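Local coordinates for protein probable TonB-dependent receptor (Pseudomonas aeruginosa, PDB 4K3F) that probably serves as a periplasmic methionine-binding lipoprotein of the NlpA family and holds a bound selenomethionine in its pocket, at residues 54-59 with 78-83; 61-66 with 72-77. All coordinates share one frame; numbering follows the deposited sequence.

Contact 1 (54-59 with 78-83). With MSE (selenomethionine), chain B.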
loop_
_atom_site.group_PDB
_atom_site.type_symbol
_atom_site.label_atom_id
_atom_site.label_comp_id
_atom_site.label_asym_id
_atom_site.label_seq_id
_atom_site.Cartn_x
_atom_site.Cartn_y
_atom_site.Cartn_z
ATOM N N ALA A 54 6.557 14.178 -8.056
ATOM C CA ALA A 54 6.737 12.919 -7.347
ATOM C C ALA A 54 5.419 12.420 -6.774
ATOM O O ALA A 54 4.398 13.107 -6.812
ATOM C CB ALA A 54 7.727 13.130 -6.209
ATOM N N ASN A 55 5.422 11.192 -6.295
ATOM C CA ASN A 55 4.279 10.658 -5.583
ATOM C C ASN A 55 4.707 9.762 -4.420
ATOM O O ASN A 55 5.851 9.291 -4.338
ATOM C CB ASN A 55 3.246 9.978 -6.520
ATOM C CG ASN A 55 3.777 8.728 -7.208
ATOM O OD1 ASN A 55 4.279 7.797 -6.566
ATOM N ND2 ASN A 55 3.621 8.673 -8.493
ATOM N N PHE A 56 3.735 9.489 -3.565
ATOM C CA PHE A 56 3.954 8.694 -2.349
ATOM C C PHE A 56 2.672 7.969 -2.028
ATOM O O PHE A 56 1.772 8.522 -1.430
ATOM C CB PHE A 56 4.441 9.599 -1.215
ATOM C CG PHE A 56 4.687 8.881 0.089
ATOM C CD1 PHE A 56 5.346 7.663 0.128
ATOM C CD2 PHE A 56 4.294 9.438 1.284
ATOM C CE1 PHE A 56 5.575 7.012 1.352
ATOM C CE2 PHE A 56 4.533 8.789 2.502
ATOM C CZ PHE A 56 5.179 7.592 2.537
ATOM N N PHE A 57 2.620 6.705 -2.456
ATOM C CA PHE A 57 1.383 5.891 -2.353
ATOM C C PHE A 57 1.562 4.410 -2.599
ATOM O O PHE A 57 0.673 3.682 -2.280
ATOM C CB PHE A 57 0.242 6.374 -3.265
ATOM C CG PHE A 57 0.351 5.888 -4.693
ATOM C CD1 PHE A 57 1.239 6.458 -5.563
ATOM C CD2 PHE A 57 -0.425 4.826 -5.129
ATOM C CE1 PHE A 57 1.339 6.003 -6.903
ATOM C CE2 PHE A 57 -0.331 4.380 -6.431
ATOM C CZ PHE A 57 0.551 4.961 -7.305
ATOM N N GLN A 58 2.659 3.971 -3.197
ATOM C CA GLN A 58 2.751 2.572 -3.721
ATOM C C GLN A 58 3.983 1.885 -3.177
ATOM O O GLN A 58 4.876 2.542 -2.604
ATOM C CB GLN A 58 2.792 2.578 -5.251
ATOM C CG GLN A 58 4.155 3.014 -5.808
ATOM C CD GLN A 58 4.029 3.521 -7.222
ATOM O OE1 GLN A 58 3.560 2.817 -8.123
ATOM N NE2 GLN A 58 4.339 4.777 -7.404
ATOM N N HIS A 59 4.025 0.566 -3.348
ATOM C CA HIS A 59 5.213 -0.205 -3.051
ATOM C C HIS A 59 5.938 -0.530 -4.361
ATOM O O HIS A 59 5.472 -0.242 -5.454
ATOM C CB HIS A 59 4.901 -1.467 -2.228
ATOM C CG HIS A 59 3.720 -2.288 -2.724
ATOM N ND1 HIS A 59 3.699 -2.897 -3.974
ATOM C CD2 HIS A 59 2.540 -2.601 -2.145
ATOM C CE1 HIS A 59 2.560 -3.560 -4.123
ATOM N NE2 HIS A 59 1.846 -3.410 -3.012
ATOM N N THR A 78 13.112 6.536 -2.209
ATOM C CA THR A 78 13.394 5.988 -0.889
ATOM C C THR A 78 12.193 5.303 -0.312
ATOM O O THR A 78 11.064 5.554 -0.741
ATOM C CB THR A 78 13.889 7.073 0.083
ATOM O OG1 THR A 78 14.566 6.442 1.185
ATOM C CG2 THR A 78 12.766 7.944 0.626
ATOM N N GLY A 79 12.447 4.397 0.628
ATOM C CA GLY A 79 11.403 3.686 1.308
ATOM C C GLY A 79 11.049 4.382 2.598
ATOM O O GLY A 79 11.892 4.994 3.251
ATOM N N VAL A 80 9.788 4.328 2.964
ATOM C CA VAL A 80 9.315 5.038 4.106
ATOM C C VAL A 80 8.697 4.152 5.170
ATOM O O VAL A 80 9.096 4.244 6.322
ATOM C CB VAL A 80 8.349 6.165 3.719
ATOM C CG1 VAL A 80 7.971 6.956 4.967
ATOM C CG2 VAL A 80 8.966 7.119 2.707
ATOM N N HIS A 81 7.698 3.342 4.804
ATOM C CA HIS A 81 6.946 2.570 5.765
ATOM C C HIS A 81 6.349 1.337 5.141
ATOM O O HIS A 81 6.314 1.207 3.910
ATOM C CB HIS A 81 5.819 3.407 6.398
ATOM C CG HIS A 81 4.700 3.724 5.459
ATOM N ND1 HIS A 81 4.600 4.898 4.751
ATOM C CD2 HIS A 81 3.615 2.992 5.110
ATOM C CE1 HIS A 81 3.508 4.876 4.013
ATOM N NE2 HIS A 81 2.895 3.726 4.211
ATOM N N ILE A 82 5.896 0.439 6.002
ATOM C CA ILE A 82 5.201 -0.774 5.555
ATOM C C ILE A 82 3.811 -0.723 6.150
ATOM O O ILE A 82 3.627 -0.218 7.277
ATOM C CB ILE A 82 5.929 -2.080 6.017
ATOM C CG1 ILE A 82 7.399 -2.059 5.594
ATOM C CG2 ILE A 82 5.286 -3.318 5.428
ATOM C CD1 ILE A 82 8.337 -2.001 6.777
ATOM N N GLU A 83 2.834 -1.242 5.420
ATOM C CA GLU A 83 1.427 -1.319 5.871
ATOM C C GLU A 83 1.002 -2.768 5.836
ATOM O O GLU A 83 0.419 -3.206 4.858
ATOM C CB GLU A 83 0.504 -0.550 4.911
ATOM C CG GLU A 83 0.731 0.925 4.877
ATOM C CD GLU A 83 -0.055 1.657 3.786
ATOM O OE1 GLU A 83 -1.055 1.127 3.196
ATOM O OE2 GLU A 83 0.357 2.769 3.511
HETATM N N MSE B 300 -0.408 1.695 0.731
HETATM C CA MSE B 300 -0.702 0.486 -0.091
HETATM C C MSE B 300 -0.101 -0.704 0.648
HETATM O O MSE B 300 1.028 -0.612 1.140
HETATM O OXT MSE B 300 -0.735 -1.762 0.742
HETATM C CB MSE B 300 -0.119 0.599 -1.509
HETATM C CG MSE B 300 -0.436 -0.605 -2.364
HETATM SE SE MSE B 300 0.487 -0.476 -4.093
HETATM C CE MSE B 300 -0.451 0.979 -4.849
#

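Contact 2 (61-66 with 72-77). With MSE (selenomethionine), chain B.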
loop_
_atom_site.group_PDB
_atom_site.type_symbol
_atom_site.label_atom_id
_atom_site.label_comp_id
_atom_site.label_asym_id
_atom_site.label_seq_id
_atom_site.Cartn_x
_atom_site.Cartn_y
_atom_site.Cartn_z
ATOM N N PRO A 61 6.873 -3.455 -5.839
ATOM C CA PRO A 61 6.269 -4.364 -6.805
ATOM C C PRO A 61 5.202 -3.713 -7.677
ATOM O O PRO A 61 5.170 -3.925 -8.883
ATOM C CB PRO A 61 5.727 -5.482 -5.943
ATOM C CG PRO A 61 6.648 -5.484 -4.741
ATOM C CD PRO A 61 6.999 -4.055 -4.490
ATOM N N TYR A 62 4.377 -2.897 -7.086
ATOM C CA TYR A 62 3.313 -2.191 -7.819
ATOM C C TYR A 62 3.912 -1.250 -8.879
ATOM O O TYR A 62 3.469 -1.242 -10.041
ATOM C CB TYR A 62 2.407 -1.423 -6.840
ATOM C CG TYR A 62 1.247 -0.780 -7.539
ATOM C CD1 TYR A 62 1.372 0.475 -8.097
ATOM C CD2 TYR A 62 0.017 -1.460 -7.702
ATOM C CE1 TYR A 62 0.328 1.067 -8.752
ATOM C CE2 TYR A 62 -1.044 -0.868 -8.369
ATOM C CZ TYR A 62 -0.886 0.383 -8.893
ATOM O OH TYR A 62 -1.952 0.950 -9.592
ATOM N N LEU A 63 4.936 -0.518 -8.499
ATOM C CA LEU A 63 5.591 0.423 -9.398
ATOM C C LEU A 63 6.141 -0.324 -10.592
ATOM O O LEU A 63 6.021 0.118 -11.735
ATOM C CB LEU A 63 6.697 1.197 -8.674
ATOM C CG LEU A 63 7.500 2.087 -9.587
ATOM C CD1 LEU A 63 6.668 3.168 -10.248
ATOM C CD2 LEU A 63 8.711 2.663 -8.844
ATOM N N ASP A 64 6.866 -1.402 -10.311
ATOM C CA ASP A 64 7.531 -2.124 -11.406
ATOM C C ASP A 64 6.496 -2.642 -12.435
ATOM O O ASP A 64 6.678 -2.545 -13.692
ATOM C CB ASP A 64 8.344 -3.306 -10.860
ATOM C CG ASP A 64 9.547 -2.885 -10.020
ATOM O OD1 ASP A 64 9.971 -1.729 -10.080
ATOM O OD2 ASP A 64 10.093 -3.775 -9.288
ATOM N N GLU A 65 5.402 -3.220 -11.916
ATOM C CA GLU A 65 4.318 -3.691 -12.750
ATOM C C GLU A 65 3.624 -2.552 -13.473
ATOM O O GLU A 65 3.277 -2.676 -14.659
ATOM C CB GLU A 65 3.323 -4.473 -11.894
ATOM C CG GLU A 65 2.098 -4.976 -12.633
ATOM C CD GLU A 65 2.382 -5.863 -13.835
ATOM O OE1 GLU A 65 3.460 -6.503 -13.919
ATOM O OE2 GLU A 65 1.465 -5.973 -14.671
ATOM N N PHE A 66 3.461 -1.402 -12.772
ATOM C CA PHE A 66 2.849 -0.236 -13.407
ATOM C C PHE A 66 3.716 0.260 -14.577
ATOM O O PHE A 66 3.223 0.490 -15.684
ATOM C CB PHE A 66 2.549 0.833 -12.344
ATOM C CG PHE A 66 1.587 1.897 -12.823
ATOM C CD1 PHE A 66 2.017 2.910 -13.649
ATOM C CD2 PHE A 66 0.270 1.864 -12.420
ATOM C CE1 PHE A 66 1.126 3.866 -14.094
ATOM C CE2 PHE A 66 -0.613 2.839 -12.829
ATOM C CZ PHE A 66 -0.179 3.821 -13.686
ATOM N N THR A 72 6.137 3.223 -18.795
ATOM C CA THR A 72 6.702 4.421 -18.155
ATOM C C THR A 72 8.008 4.103 -17.452
ATOM O O THR A 72 8.460 2.954 -17.398
ATOM C CB THR A 72 5.682 5.035 -17.175
ATOM O OG1 THR A 72 5.187 4.045 -16.274
ATOM C CG2 THR A 72 4.498 5.609 -17.987
ATOM N N ASP A 73 8.642 5.132 -16.920
ATOM C CA ASP A 73 9.960 4.916 -16.335
ATOM C C ASP A 73 10.122 5.684 -15.049
ATOM O O ASP A 73 11.182 6.286 -14.773
ATOM C CB ASP A 73 11.099 5.158 -17.336
ATOM C CG ASP A 73 11.414 6.584 -17.560
ATOM O OD1 ASP A 73 10.504 7.422 -17.429
ATOM O OD2 ASP A 73 12.598 6.864 -17.880
ATOM N N LEU A 74 9.084 5.638 -14.212
ATOM C CA LEU A 74 9.151 6.214 -12.894
ATOM C C LEU A 74 10.125 5.421 -12.021
ATOM O O LEU A 74 10.274 4.215 -12.191
ATOM C CB LEU A 74 7.761 6.246 -12.255
ATOM C CG LEU A 74 6.726 7.074 -12.991
ATOM C CD1 LEU A 74 5.398 6.979 -12.248
ATOM C CD2 LEU A 74 7.138 8.509 -13.170
ATOM N N VAL A 75 10.766 6.107 -11.089
ATOM C CA VAL A 75 11.847 5.494 -10.305
ATOM C C VAL A 75 11.619 5.739 -8.814
ATOM O O VAL A 75 11.204 6.810 -8.331
ATOM C CB VAL A 75 13.252 6.037 -10.739
ATOM C CG1 VAL A 75 13.565 5.575 -12.161
ATOM C CG2 VAL A 75 13.343 7.567 -10.699
ATOM N N ALA A 76 11.971 4.735 -8.039
ATOM C CA ALA A 76 11.880 4.849 -6.606
ATOM C C ALA A 76 13.001 5.729 -6.049
ATOM O O ALA A 76 14.119 5.658 -6.483
ATOM C CB ALA A 76 11.987 3.452 -5.998
ATOM N N VAL A 77 12.690 6.528 -5.054
ATOM C CA VAL A 77 13.650 7.436 -4.404
ATOM C C VAL A 77 14.087 6.893 -3.042
ATOM O O VAL A 77 15.314 6.782 -2.769
ATOM C CB VAL A 77 13.053 8.849 -4.223
ATOM C CG1 VAL A 77 14.077 9.772 -3.552
ATOM C CG2 VAL A 77 12.619 9.411 -5.566
HETATM N N MSE B 300 -0.408 1.695 0.731
HETATM C CA MSE B 300 -0.702 0.486 -0.091
HETATM C C MSE B 300 -0.101 -0.704 0.648
HETATM O O MSE B 300 1.028 -0.612 1.140
HETATM O OXT MSE B 300 -0.735 -1.762 0.742
HETATM C CB MSE B 300 -0.119 0.599 -1.509
HETATM C CG MSE B 300 -0.436 -0.605 -2.364
HETATM SE SE MSE B 300 0.487 -0.476 -4.093
HETATM C CE MSE B 300 -0.451 0.979 -4.849
#

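Contact 1 (54-59 with 78-83)
The ring of Phe56 reaches across to Val80 and His81. The two segments lie on parallel strands of the mixed sheet of a periplasmic binding protein fold, with strand 198-202 running antiparallel between them. Side chains alone therefore bridge the gap. With CG anti to the backbone N (chi1 179°), the Phe56 ring extends far enough to touch the other strand. Its CE1 packs on Val80 CG2 at 3.7 Å, and these two side chains meet at about a right angle. Its CZ points at the edge of the His81 imidazole, close to the imidazole plane, and lies 3.5 Å from His81 CE1. The two ring planes are inclined by 78°. His14 packs edge-to-face on Phe56 and also meets the His81 ring.

The neighbouring ring atom of His81, NE2, donates to Glu83 OE2 over 2.8 Å, nearly in the ring plane and along the anti lone pair of that oxygen. This bond restrains the carboxylate; a donor here would probably favour its charged form. The other oxygen, Glu83 OE1, accepts from the selenomethionine N at 2.6 Å. His81 is thus a second-shell residue of the ligand pocket.

Beyond the corner at Phe57, residues 58-59 line the side-chain end of the ligand. Gln58 CB lies 3.6 Å from the ligand CE. His59 caps the following helix through ND1, and its NE2 bonds to Asn112. Held at both nitrogens, the imidazole turns one face to the ligand, with selenium 3.4 Å from His59 NE2.

Contact 2 (61-66 with 72-77)
Leu63 carries the apolar part, pointing from helix 60-70 at the chain that returns to the sheet. Its CG lies trans to the main-chain N (chi1 174°), which carries both methyls to the segment 72-77. CD1 rests 3.8 Å from Leu74 CB, and the two leucine side chains cross at about a right angle. CD2 reaches further along and lies 3.9 Å from Ala76 N and 4.4 Å from Ala76 CB. Leu74 also packs against helix 42-48 and Val201.

Thr72 and Phe66 meet only loosely: Thr72 OG1 lies at the ring edge, 4.3 Å from Phe66 CD1. The real partner of this hydroxyl is Asn67 OD1. The amide nitrogen of Asn67 bonds to Leu74 O, so the Asn67 side chain, near the end of the helix, holds two points of the chain that follows.

Of the two segments, only the helix touches the ligand. Tyr62 offers one ring face to the selenomethionine, whose CE methyl stands 3.6 Å above the ring plane, over its centre. Selenium lies 3.5 Å from Tyr62 CB. The phenol OH is bonded to Tyr40 O, which steadies the ring.

Helix 60-70 is the connecting helix of a beta-alpha-beta crossover between parallel strands 54-59 and 75-82, and Tyr62 in its first turn forms part of the selenomethionine pocket.

Overall arrangement
Contacts 1 and 2 describe one continuous piece of chain, with centres about 11 Å apart. Strand 54-59 comes first, helix 60-70 follows directly, and strand 75-82 closes the unit. Contact 2 joins the helix to the start of that last strand. Contact 1 joins the first strand to its end, nearer the centre of the chain. Both contacts thus use strand 75-82 of the mixed sheet. The contacts also touch each other: Gln58 OE1 lies 3.4 Å from Leu63 CA. Both reach the selenomethionine. Contact 1 meets both ends of the ligand, contact 2 its side-chain end, and both contribute rings there, consistent with a methionine-binding role.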